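Local coordinates for protein GTP binding regulator (PDB 1VR8) that is of unknown function but adopts a fold similar to that of the Ran-binding protein Mog1p, and may regulate GTP-binding proteins, at residues Thr21-Leu26 with Lys50-Glu55; Val61-Tyr66 with Trp116-Glu121; Lys73-Leu78 with Gly97-Val102. All blocks are in the same frame, centred on the assembly; numbering follows the deposited sequence.

Contact 1. Residues Thr21-Leu26 with Lys50-Glu55; sequences TAIFVL and KVAVFE
Helix 19-24 lies against strand 45-56 of the antiparallel sheet, a helix-on-sheet packing in the Mog1p-like fold, and alternate residues of the strand meet it through Lys50, Ala52 and Phe54. Lys50 comes first. Ile23 CD1 lies 4.0 Å from Lys50 CB, and the two side chains cross at about a right angle. Beyond CG the lysine is extended, so its aliphatic part serves the packing while NZ reaches a salt bridge with Asp20. Val51 turns to the other face of the sheet. Ala52 then presents a single methyl, small enough for a branched helix residue to settle closely on the strand: Ile23 CG2 stands 3.6 Å from Ala52 CB. That branch is placed by chi1 of -66°, which sets CG2 anti to the backbone N and leaves CG1 beside the backbone N, with CD1 at its end against Lys50. The beta-branched isoleucine thus spans two strand positions at once. At Phe54, CG lies anti to the carbonyl carbon and the ring projects to the helix, its CZ 3.9 Å from Leu26 CB and 4.2 Å from Ile23 CG2. Phe129 of helix 126-138 meets the same ring, and Leu26 also packs on Val133 and Val136 of that helix, so Phe54 bridges two helices. An alanine here would probably loosen the turn at Leu26 from the sheet, since the ring atoms touching Leu26 CB and Ile23 CG2 would be gone. The ring edge also meets a backbone oxygen near its plane: Ile23 O, which accepts a hydrogen bond from Leu26 N at 3.0 Å, sits 3.7 Å from Phe54 CZ.

Contact 2. Residues Val61-Tyr66 with Trp116-Glu121; sequences VFLYVY and WLFIVE
Glu121 holds CG in the crowded position between its backbone N and carbonyl carbon (chi1 64°) and is extended beyond it, while Tyr64 has CG anti to its carbonyl carbon (chi1 -60°). These torsions make the two side chains cross obliquely, with Glu121 CG in the plane of the ring at its edge, 3.6 Å from Tyr64 CE1, and bring the phenol to the carboxylate. Tyr64 OH donates to Glu121 OE2 at 2.8 Å, approaching from above the carboxylate plane; ring and carboxylate are turned 85° apart. Beneath them strands 59-67 and 116-122 run antiparallel in the centre of the sheet. Phe62-Glu121, Tyr64-Ile119 and Tyr66-Leu117 are hydrogen-bonded pairs, each closed by two backbone bonds; Tyr64 N to Ile119 O, at 2.8 Å, is nearly straight. Leu63-Val120 and Val65-Phe118 are non-hydrogen-bonded pairs, where CA-H...O contacts fill in. Their side chains share the other face, and its apolar character suits burial. Leu63 CD1 lies 3.7 Å from Val120 CG2. Val65 CG1, anti to its backbone N, does double duty: it rests 3.6 Å from Phe118 CE1 and meets the edge of the Trp116 ring at CZ3, 3.8 Å away. Slim beta-branched valines fit beside these broad rings, and at the far end Val61 CG1 closes on Val120 CG1 at 3.5 Å. On the face of Tyr64, Tyr66 and Leu117 lean on Ile74 of helix 71-79. Glu121 is further held by Tyr42, whose OH bonds OE1 and whose ring meets Tyr64 edge-to-face, and OE2 also binds a glycerol, probably from the crystallisation liquor. With tyrosine hydroxyls bonded to both its oxygens, the carboxylate is probably stabilised in its ionised form.

Contact 3. Residues Lys73-Leu78 with Gly97-Val102; sequences KIWKKL and GKFSTV. With AZI (azide ion), chain B.
Trp75 sets CG anti to its backbone N (chi1 -179°), which carries the indole off helix 71-79 and lays it across the start of strand 96-103. Both ring faces are used. Over one lies Gly97, whose CA makes a CH-pi contact 4.1 Å from the centroid of the six-membered ring; a side chain would clash with the indole as placed, because a CB built on Gly97 would fall only 2.8 Å from Trp75 CH2. Backbone presses close here too, with Lys98 N 3.4 Å from Trp75 CZ2. Over the opposite face comes Phe99, which takes the crowded torsion with CG between backbone N and carbonyl carbon (chi1 69°). The two aromatic side chains slide past each other in opposite directions, their planes inclined at 42°, and Phe99 CD2 comes to 3.4 Å from Trp75 NE1. The indole N-H itself is satisfied by Ala110 O, which fixes the ring's position. One turn on, Leu78 brings its CB to the phenylalanine edge, 4.0 Å from Phe99 CE2. A wide flat residue and a compact aliphatic one thus fill the interval between helix and strand. Away from the helix, Lys98 stretches out fully extended, its NZ bonded to Tyr134 OH and to a glycerol. Ser100 OG donates to azide N1 at 2.9 Å, and Lys98 O lies 3.3 Å from azide N3; Ser89, Val90 and Leu91 complete this pocket, whose ion is probably from the crystallisation liquor. The helix is seated across several strands: Trp75 packs on Val90 of strand 88-92, Leu78 on Leu117 and Ile119 of strand 116-122, and Ile74 and Leu78 on Val45 of strand 45-56; Phe99, from its own strand, packs on Val90 and on Ala110 of strand 106-113.

From the N terminus, helix 19-24 opens the first loop, which runs through strand 32-39 and is closed by contact 1 on strand 45-56. Contact 2 follows in series: strand 59-67 pairs with strand 116-122 after a long excursion, and contact 3 is nested inside it, joining helix 71-79 to strand 96-103. None of the loops cross. Contacts 1 and 2 are stitched by strand pairing, Ala52 with Leu63 and Lys50 with Val65, while contact 2 meets contact 3 through Leu117 and Ile119 against Ile74, Trp75 and Leu78. Contacts 1 and 3, centres about 20 Å apart, do not touch; helix 19-24 lies on the face of Leu63 and Val65, helix 71-79 on that of Leu117 and Ile119.

Contact 1. Residues Thr21-Leu26 with Lys50-Glu55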
loop_
_atom_site.group_PDB
_atom_site.type_symbol
_atom_site.label_atom_id
_atom_site.label_comp_id
_atom_site.label_asym_id
_atom_site.label_seq_id
_atom_site.Cartn_x
_atom_site.Cartn_y
_atom_site.Cartn_z
ATOM N N THR A 21 3.583 12.258 4.516
ATOM C CA THR A 21 3.547 11.889 5.921
ATOM C C THR A 21 3.077 10.454 6.089
ATOM O O THR A 21 3.572 9.740 6.945
ATOM C CB THR A 21 2.710 12.896 6.758
ATOM O OG1 THR A 21 3.129 14.228 6.432
ATOM C CG2 THR A 21 2.983 12.660 8.223
ATOM N N ALA A 22 2.197 9.994 5.205
ATOM C CA ALA A 22 1.758 8.607 5.204
ATOM C C ALA A 22 2.926 7.610 5.025
ATOM O O ALA A 22 2.870 6.508 5.530
ATOM C CB ALA A 22 0.748 8.379 4.156
ATOM N N ILE A 23 3.972 8.012 4.321
ATOM C CA ILE A 23 5.190 7.196 4.232
ATOM C C ILE A 23 6.060 7.355 5.471
ATOM O O ILE A 23 6.485 6.371 6.126
ATOM C CB ILE A 23 5.995 7.600 2.981
ATOM C CG1 ILE A 23 5.211 7.242 1.705
ATOM C CG2 ILE A 23 7.365 6.960 2.977
ATOM C CD1 ILE A 23 5.737 7.848 0.483
ATOM N N PHE A 24 6.349 8.606 5.806
ATOM C CA PHE A 24 7.344 8.879 6.840
ATOM C C PHE A 24 6.910 8.409 8.216
ATOM O O PHE A 24 7.736 8.005 9.028
ATOM C CB PHE A 24 7.689 10.366 6.884
ATOM C CG PHE A 24 8.321 10.891 5.606
ATOM C CD1 PHE A 24 9.442 10.294 5.075
ATOM C CD2 PHE A 24 7.807 12.014 4.971
ATOM C CE1 PHE A 24 10.026 10.754 3.901
ATOM C CE2 PHE A 24 8.398 12.498 3.773
ATOM C CZ PHE A 24 9.502 11.861 3.256
ATOM N N VAL A 25 5.602 8.393 8.474
ATOM C CA VAL A 25 5.108 7.943 9.773
ATOM C C VAL A 25 5.328 6.432 10.019
ATOM O O VAL A 25 5.247 5.945 11.137
ATOM C CB VAL A 25 3.605 8.337 9.914
ATOM C CG1 VAL A 25 2.752 7.437 9.100
ATOM C CG2 VAL A 25 3.182 8.383 11.339
ATOM N N LEU A 26 5.632 5.691 8.954
ATOM C CA LEU A 26 5.828 4.240 9.079
ATOM C C LEU A 26 7.220 3.842 9.545
ATOM O O LEU A 26 7.454 2.683 9.881
ATOM C CB LEU A 26 5.557 3.561 7.744
ATOM C CG LEU A 26 4.146 3.782 7.238
ATOM C CD1 LEU A 26 4.038 3.232 5.837
ATOM C CD2 LEU A 26 3.158 3.125 8.182
ATOM N N LYS A 50 3.970 7.786 -5.061
ATOM C CA LYS A 50 5.353 7.587 -4.655
ATOM C C LYS A 50 5.565 6.145 -4.300
ATOM O O LYS A 50 4.626 5.423 -3.936
ATOM C CB LYS A 50 5.732 8.488 -3.474
ATOM C CG LYS A 50 5.649 9.926 -3.830
ATOM C CD LYS A 50 6.295 10.829 -2.792
ATOM C CE LYS A 50 6.088 12.283 -3.175
ATOM N NZ LYS A 50 6.837 13.163 -2.252
ATOM N N VAL A 51 6.812 5.714 -4.431
ATOM C CA VAL A 51 7.260 4.443 -3.909
ATOM C C VAL A 51 8.403 4.692 -2.906
ATOM O O VAL A 51 9.318 5.479 -3.173
ATOM C CB VAL A 51 7.703 3.457 -5.007
ATOM C CG1 VAL A 51 8.800 4.030 -5.854
ATOM C CG2 VAL A 51 8.154 2.133 -4.391
ATOM N N ALA A 52 8.321 3.991 -1.784
ATOM C CA ALA A 52 9.303 4.020 -0.724
ATOM C C ALA A 52 9.842 2.645 -0.491
ATOM O O ALA A 52 9.112 1.638 -0.660
ATOM C CB ALA A 52 8.652 4.561 0.554
ATOM N N VAL A 53 11.131 2.561 -0.179
ATOM C CA VAL A 53 11.762 1.316 0.211
ATOM C C VAL A 53 12.135 1.377 1.685
ATOM O O VAL A 53 12.800 2.323 2.133
ATOM C CB VAL A 53 13.024 1.013 -0.630
ATOM C CG1 VAL A 53 13.627 -0.339 -0.234
ATOM C CG2 VAL A 53 12.711 1.014 -2.097
ATOM N N PHE A 54 11.697 0.365 2.419
ATOM C CA PHE A 54 12.034 0.216 3.825
ATOM C C PHE A 54 12.944 -0.977 3.959
ATOM O O PHE A 54 12.643 -2.061 3.465
ATOM C CB PHE A 54 10.782 -0.011 4.648
ATOM C CG PHE A 54 9.892 1.179 4.739
ATOM C CD1 PHE A 54 8.949 1.432 3.765
ATOM C CD2 PHE A 54 9.972 2.020 5.832
ATOM C CE1 PHE A 54 8.144 2.510 3.837
ATOM C CE2 PHE A 54 9.156 3.098 5.940
ATOM C CZ PHE A 54 8.246 3.372 4.953
ATOM N N GLU A 55 14.059 -0.783 4.642
ATOM C CA GLU A 55 14.933 -1.892 5.003
ATOM C C GLU A 55 14.410 -2.543 6.266
ATOM O O GLU A 55 14.132 -1.866 7.247
ATOM C CB GLU A 55 16.340 -1.391 5.242
ATOM C CG GLU A 55 16.979 -0.691 4.072
ATOM C CD GLU A 55 17.083 -1.532 2.812
ATOM O OE1 GLU A 55 17.199 -2.787 2.901
ATOM O OE2 GLU A 55 17.058 -0.917 1.706
#

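Contact 2. Residues Val61-Tyr66 with Trp116-Glu121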
loop_
_atom_site.group_PDB
_atom_site.type_symbol
_atom_site.label_atom_id
_atom_site.label_comp_id
_atom_site.label_asym_id
_atom_site.label_seq_id
_atom_site.Cartn_x
_atom_site.Cartn_y
_atom_site.Cartn_z
ATOM N N VAL A 61 11.510 -3.966 1.544
ATOM C CA VAL A 61 10.100 -4.001 1.222
ATOM C C VAL A 61 9.711 -2.679 0.544
ATOM O O VAL A 61 10.143 -1.598 0.954
ATOM C CB VAL A 61 9.271 -4.218 2.503
ATOM C CG1 VAL A 61 7.807 -4.141 2.197
ATOM C CG2 VAL A 61 9.614 -5.593 3.115
ATOM N N PHE A 62 8.929 -2.772 -0.526
ATOM C CA PHE A 62 8.532 -1.618 -1.303
ATOM C C PHE A 62 7.092 -1.252 -0.982
ATOM O O PHE A 62 6.212 -2.102 -0.949
ATOM C CB PHE A 62 8.640 -1.917 -2.801
ATOM C CG PHE A 62 10.044 -2.176 -3.292
ATOM C CD1 PHE A 62 10.703 -3.351 -2.949
ATOM C CD2 PHE A 62 10.686 -1.269 -4.116
ATOM C CE1 PHE A 62 11.977 -3.596 -3.395
ATOM C CE2 PHE A 62 11.986 -1.513 -4.568
ATOM C CZ PHE A 62 12.621 -2.654 -4.218
ATOM N N LEU A 63 6.860 0.023 -0.735
ATOM C CA LEU A 63 5.533 0.543 -0.503
ATOM C C LEU A 63 5.219 1.593 -1.556
ATOM O O LEU A 63 5.916 2.602 -1.666
ATOM C CB LEU A 63 5.437 1.161 0.867
ATOM C CG LEU A 63 4.147 1.926 1.154
ATOM C CD1 LEU A 63 3.048 0.932 1.377
ATOM C CD2 LEU A 63 4.297 2.829 2.349
ATOM N N TYR A 64 4.176 1.335 -2.318
ATOM C CA TYR A 64 3.631 2.256 -3.325
ATOM C C TYR A 64 2.393 2.905 -2.743
ATOM O O TYR A 64 1.530 2.227 -2.167
ATOM C CB TYR A 64 3.269 1.525 -4.611
ATOM C CG TYR A 64 4.425 0.812 -5.281
ATOM C CD1 TYR A 64 4.880 -0.419 -4.816
ATOM C CD2 TYR A 64 5.045 1.351 -6.381
ATOM C CE1 TYR A 64 5.936 -1.055 -5.419
ATOM C CE2 TYR A 64 6.117 0.708 -7.006
ATOM C CZ TYR A 64 6.545 -0.505 -6.522
ATOM O OH TYR A 64 7.620 -1.154 -7.110
ATOM N N VAL A 65 2.325 4.217 -2.877
ATOM C CA VAL A 65 1.214 4.970 -2.319
ATOM C C VAL A 65 0.618 5.916 -3.353
ATOM O O VAL A 65 1.343 6.644 -4.044
ATOM C CB VAL A 65 1.643 5.908 -1.179
ATOM C CG1 VAL A 65 0.391 6.443 -0.447
ATOM C CG2 VAL A 65 2.634 5.236 -0.268
ATOM N N TYR A 66 -0.705 5.957 -3.391
ATOM C CA TYR A 66 -1.465 6.890 -4.203
ATOM C C TYR A 66 -2.544 7.506 -3.319
ATOM O O TYR A 66 -3.199 6.791 -2.549
ATOM C CB TYR A 66 -2.121 6.169 -5.415
ATOM C CG TYR A 66 -3.249 6.962 -6.055
ATOM C CD1 TYR A 66 -4.556 6.907 -5.544
ATOM C CD2 TYR A 66 -3.010 7.781 -7.163
ATOM C CE1 TYR A 66 -5.561 7.657 -6.101
ATOM C CE2 TYR A 66 -4.032 8.542 -7.740
ATOM C CZ TYR A 66 -5.312 8.461 -7.194
ATOM O OH TYR A 66 -6.358 9.190 -7.732
ATOM N N TRP A 116 -7.296 6.477 -0.811
ATOM C CA TRP A 116 -5.973 5.903 -0.674
ATOM C C TRP A 116 -5.876 4.558 -1.377
ATOM O O TRP A 116 -6.802 3.740 -1.329
ATOM C CB TRP A 116 -5.633 5.681 0.816
ATOM C CG TRP A 116 -5.481 6.965 1.584
ATOM C CD1 TRP A 116 -6.416 7.585 2.384
ATOM C CD2 TRP A 116 -4.333 7.795 1.606
ATOM N NE1 TRP A 116 -5.920 8.751 2.873
ATOM C CE2 TRP A 116 -4.643 8.919 2.406
ATOM C CE3 TRP A 116 -3.073 7.718 1.010
ATOM C CZ2 TRP A 116 -3.718 9.933 2.660
ATOM C CZ3 TRP A 116 -2.163 8.713 1.267
ATOM C CH2 TRP A 116 -2.492 9.819 2.077
ATOM N N LEU A 117 -4.719 4.319 -1.978
ATOM C CA LEU A 117 -4.358 3.021 -2.544
ATOM C C LEU A 117 -2.926 2.733 -2.124
ATOM O O LEU A 117 -2.057 3.580 -2.299
ATOM C CB LEU A 117 -4.474 3.054 -4.055
ATOM C CG LEU A 117 -3.738 1.971 -4.852
ATOM C CD1 LEU A 117 -4.245 0.599 -4.564
ATOM C CD2 LEU A 117 -3.869 2.310 -6.327
ATOM N N PHE A 118 -2.698 1.543 -1.580
ATOM C CA PHE A 118 -1.350 1.075 -1.174
ATOM C C PHE A 118 -1.014 -0.215 -1.871
ATOM O O PHE A 118 -1.894 -1.065 -2.056
ATOM C CB PHE A 118 -1.321 0.834 0.341
ATOM C CG PHE A 118 -1.487 2.102 1.149
ATOM C CD1 PHE A 118 -0.396 2.932 1.367
ATOM C CD2 PHE A 118 -2.712 2.491 1.610
ATOM C CE1 PHE A 118 -0.527 4.099 2.066
ATOM C CE2 PHE A 118 -2.863 3.688 2.303
ATOM C CZ PHE A 118 -1.766 4.483 2.529
ATOM N N ILE A 119 0.259 -0.388 -2.217
ATOM C CA ILE A 119 0.766 -1.664 -2.664
ATOM C C ILE A 119 2.028 -1.927 -1.846
ATOM O O ILE A 119 2.923 -1.053 -1.751
ATOM C CB ILE A 119 1.151 -1.680 -4.155
ATOM C CG1 ILE A 119 -0.007 -1.175 -5.049
ATOM C CG2 ILE A 119 1.578 -3.110 -4.532
ATOM C CD1 ILE A 119 0.434 -0.829 -6.445
ATOM N N VAL A 120 2.110 -3.110 -1.258
ATOM C CA VAL A 120 3.333 -3.541 -0.607
ATOM C C VAL A 120 3.881 -4.752 -1.352
ATOM O O VAL A 120 3.154 -5.720 -1.620
ATOM C CB VAL A 120 3.085 -3.905 0.856
ATOM C CG1 VAL A 120 4.356 -4.436 1.532
ATOM C CG2 VAL A 120 2.610 -2.716 1.595
ATOM N N GLU A 121 5.157 -4.707 -1.696
ATOM C CA GLU A 121 5.784 -5.819 -2.390
ATOM C C GLU A 121 7.170 -6.104 -1.874
ATOM O O GLU A 121 7.882 -5.216 -1.416
ATOM C CB GLU A 121 5.770 -5.639 -3.911
ATOM C CG GLU A 121 6.516 -4.515 -4.449
ATOM C CD GLU A 121 6.598 -4.489 -6.005
ATOM O OE1 GLU A 121 5.654 -5.003 -6.654
ATOM O OE2 GLU A 121 7.602 -3.894 -6.521
#

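Contact 3. Residues Lys73-Leu78 with Gly97-Val102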
loop_
_atom_site.group_PDB
_atom_site.type_symbol
_atom_site.label_atom_id
_atom_site.label_comp_id
_atom_site.label_asym_id
_atom_site.label_seq_id
_atom_site.Cartn_x
_atom_site.Cartn_y
_atom_site.Cartn_z
ATOM N N LYS A 73 -10.520 2.894 -9.192
ATOM C CA LYS A 73 -10.279 2.687 -10.618
ATOM C C LYS A 73 -8.903 2.077 -10.854
ATOM O O LYS A 73 -8.750 1.115 -11.624
ATOM C CB LYS A 73 -10.427 4.033 -11.346
ATOM C CG LYS A 73 -10.300 4.022 -12.856
ATOM C CD LYS A 73 -10.512 5.446 -13.468
ATOM N N ILE A 74 -7.908 2.631 -10.179
ATOM C CA ILE A 74 -6.527 2.182 -10.329
ATOM C C ILE A 74 -6.363 0.790 -9.762
ATOM O O ILE A 74 -5.764 -0.084 -10.403
ATOM C CB ILE A 74 -5.535 3.142 -9.615
ATOM C CG1 ILE A 74 -5.578 4.509 -10.272
ATOM C CG2 ILE A 74 -4.126 2.570 -9.668
ATOM C CD1 ILE A 74 -4.872 5.607 -9.445
ATOM N N TRP A 75 -6.891 0.581 -8.559
ATOM C CA TRP A 75 -6.827 -0.740 -7.922
ATOM C C TRP A 75 -7.484 -1.792 -8.825
ATOM O O TRP A 75 -6.947 -2.900 -9.026
ATOM C CB TRP A 75 -7.506 -0.704 -6.533
ATOM C CG TRP A 75 -7.461 -2.033 -5.806
ATOM C CD1 TRP A 75 -6.504 -2.491 -4.950
ATOM C CD2 TRP A 75 -8.448 -3.065 -5.895
ATOM N NE1 TRP A 75 -6.849 -3.745 -4.495
ATOM C CE2 TRP A 75 -8.036 -4.110 -5.063
ATOM C CE3 TRP A 75 -9.671 -3.177 -6.563
ATOM C CZ2 TRP A 75 -8.766 -5.274 -4.926
ATOM C CZ3 TRP A 75 -10.419 -4.339 -6.409
ATOM C CH2 TRP A 75 -9.962 -5.371 -5.610
ATOM N N LYS A 76 -8.618 -1.456 -9.423
ATOM C CA LYS A 76 -9.224 -2.402 -10.343
ATOM C C LYS A 76 -8.347 -2.667 -11.567
ATOM O O LYS A 76 -8.262 -3.797 -12.006
ATOM C CB LYS A 76 -10.619 -1.954 -10.759
ATOM C CG LYS A 76 -11.646 -2.297 -9.694
ATOM C CD LYS A 76 -13.062 -2.201 -10.185
ATOM C CE LYS A 76 -14.021 -2.931 -9.231
ATOM N N LYS A 77 -7.696 -1.632 -12.111
ATOM C CA LYS A 77 -6.771 -1.832 -13.227
ATOM C C LYS A 77 -5.607 -2.718 -12.803
ATOM O O LYS A 77 -5.170 -3.564 -13.581
ATOM C CB LYS A 77 -6.253 -0.496 -13.762
ATOM C CG LYS A 77 -7.209 0.174 -14.717
ATOM C CD LYS A 77 -6.831 1.628 -15.013
ATOM N N LEU A 78 -5.124 -2.544 -11.573
ATOM C CA LEU A 78 -4.018 -3.351 -11.049
ATOM C C LEU A 78 -4.429 -4.795 -10.916
ATOM O O LEU A 78 -3.684 -5.715 -11.275
ATOM C CB LEU A 78 -3.565 -2.866 -9.677
ATOM C CG LEU A 78 -2.835 -1.534 -9.606
ATOM C CD1 LEU A 78 -2.680 -1.135 -8.133
ATOM C CD2 LEU A 78 -1.504 -1.631 -10.293
ATOM N N GLY A 97 -11.202 -2.595 -1.343
ATOM C CA GLY A 97 -10.714 -3.818 -1.925
ATOM C C GLY A 97 -9.315 -4.150 -1.465
ATOM O O GLY A 97 -8.542 -3.261 -1.076
ATOM N N LYS A 98 -8.995 -5.436 -1.524
ATOM C CA LYS A 98 -7.686 -5.934 -1.213
ATOM C C LYS A 98 -7.418 -7.157 -2.088
ATOM O O LYS A 98 -8.285 -8.010 -2.231
ATOM C CB LYS A 98 -7.615 -6.354 0.255
ATOM C CG LYS A 98 -6.253 -6.917 0.655
ATOM C CD LYS A 98 -6.266 -7.400 2.114
ATOM C CE LYS A 98 -4.904 -7.945 2.521
ATOM N NZ LYS A 98 -4.822 -8.350 3.966
ATOM N N PHE A 99 -6.232 -7.221 -2.682
ATOM C CA PHE A 99 -5.760 -8.457 -3.285
ATOM C C PHE A 99 -4.375 -8.814 -2.812
ATOM O O PHE A 99 -3.604 -7.953 -2.391
ATOM C CB PHE A 99 -5.878 -8.477 -4.820
ATOM C CG PHE A 99 -4.933 -7.542 -5.549
ATOM C CD1 PHE A 99 -3.575 -7.879 -5.735
ATOM C CD2 PHE A 99 -5.409 -6.385 -6.144
ATOM C CE1 PHE A 99 -2.716 -7.019 -6.451
ATOM C CE2 PHE A 99 -4.561 -5.526 -6.870
ATOM C CZ PHE A 99 -3.215 -5.844 -7.017
ATOM N N SER A 100 -4.088 -10.107 -2.858
ATOM C CA SER A 100 -2.758 -10.646 -2.611
ATOM C C SER A 100 -2.358 -11.568 -3.740
ATOM O O SER A 100 -3.164 -12.391 -4.211
ATOM C CB SER A 100 -2.725 -11.435 -1.304
ATOM O OG SER A 100 -3.053 -10.576 -0.216
ATOM N N THR A 101 -1.099 -11.485 -4.149
ATOM C CA THR A 101 -0.611 -12.333 -5.208
ATOM C C THR A 101 0.903 -12.530 -5.063
ATOM O O THR A 101 1.528 -12.016 -4.129
ATOM C CB THR A 101 -0.995 -11.737 -6.597
ATOM O OG1 THR A 101 -0.681 -12.666 -7.630
ATOM C CG2 THR A 101 -0.309 -10.413 -6.843
ATOM N N VAL A 102 1.455 -13.291 -5.981
ATOM C CA VAL A 102 2.891 -13.565 -5.993
ATOM C C VAL A 102 3.379 -13.423 -7.426
ATOM O O VAL A 102 2.766 -13.966 -8.309
ATOM C CB VAL A 102 3.165 -15.006 -5.514
ATOM C CG1 VAL A 102 4.659 -15.246 -5.457
ATOM C CG2 VAL A 102 2.568 -15.209 -4.155
HETATM N N1 AZI B . -5.812 -11.174 0.387
HETATM N N2 AZI B . -6.876 -10.923 -0.023
HETATM N N3 AZI B . -7.953 -10.672 -0.396
#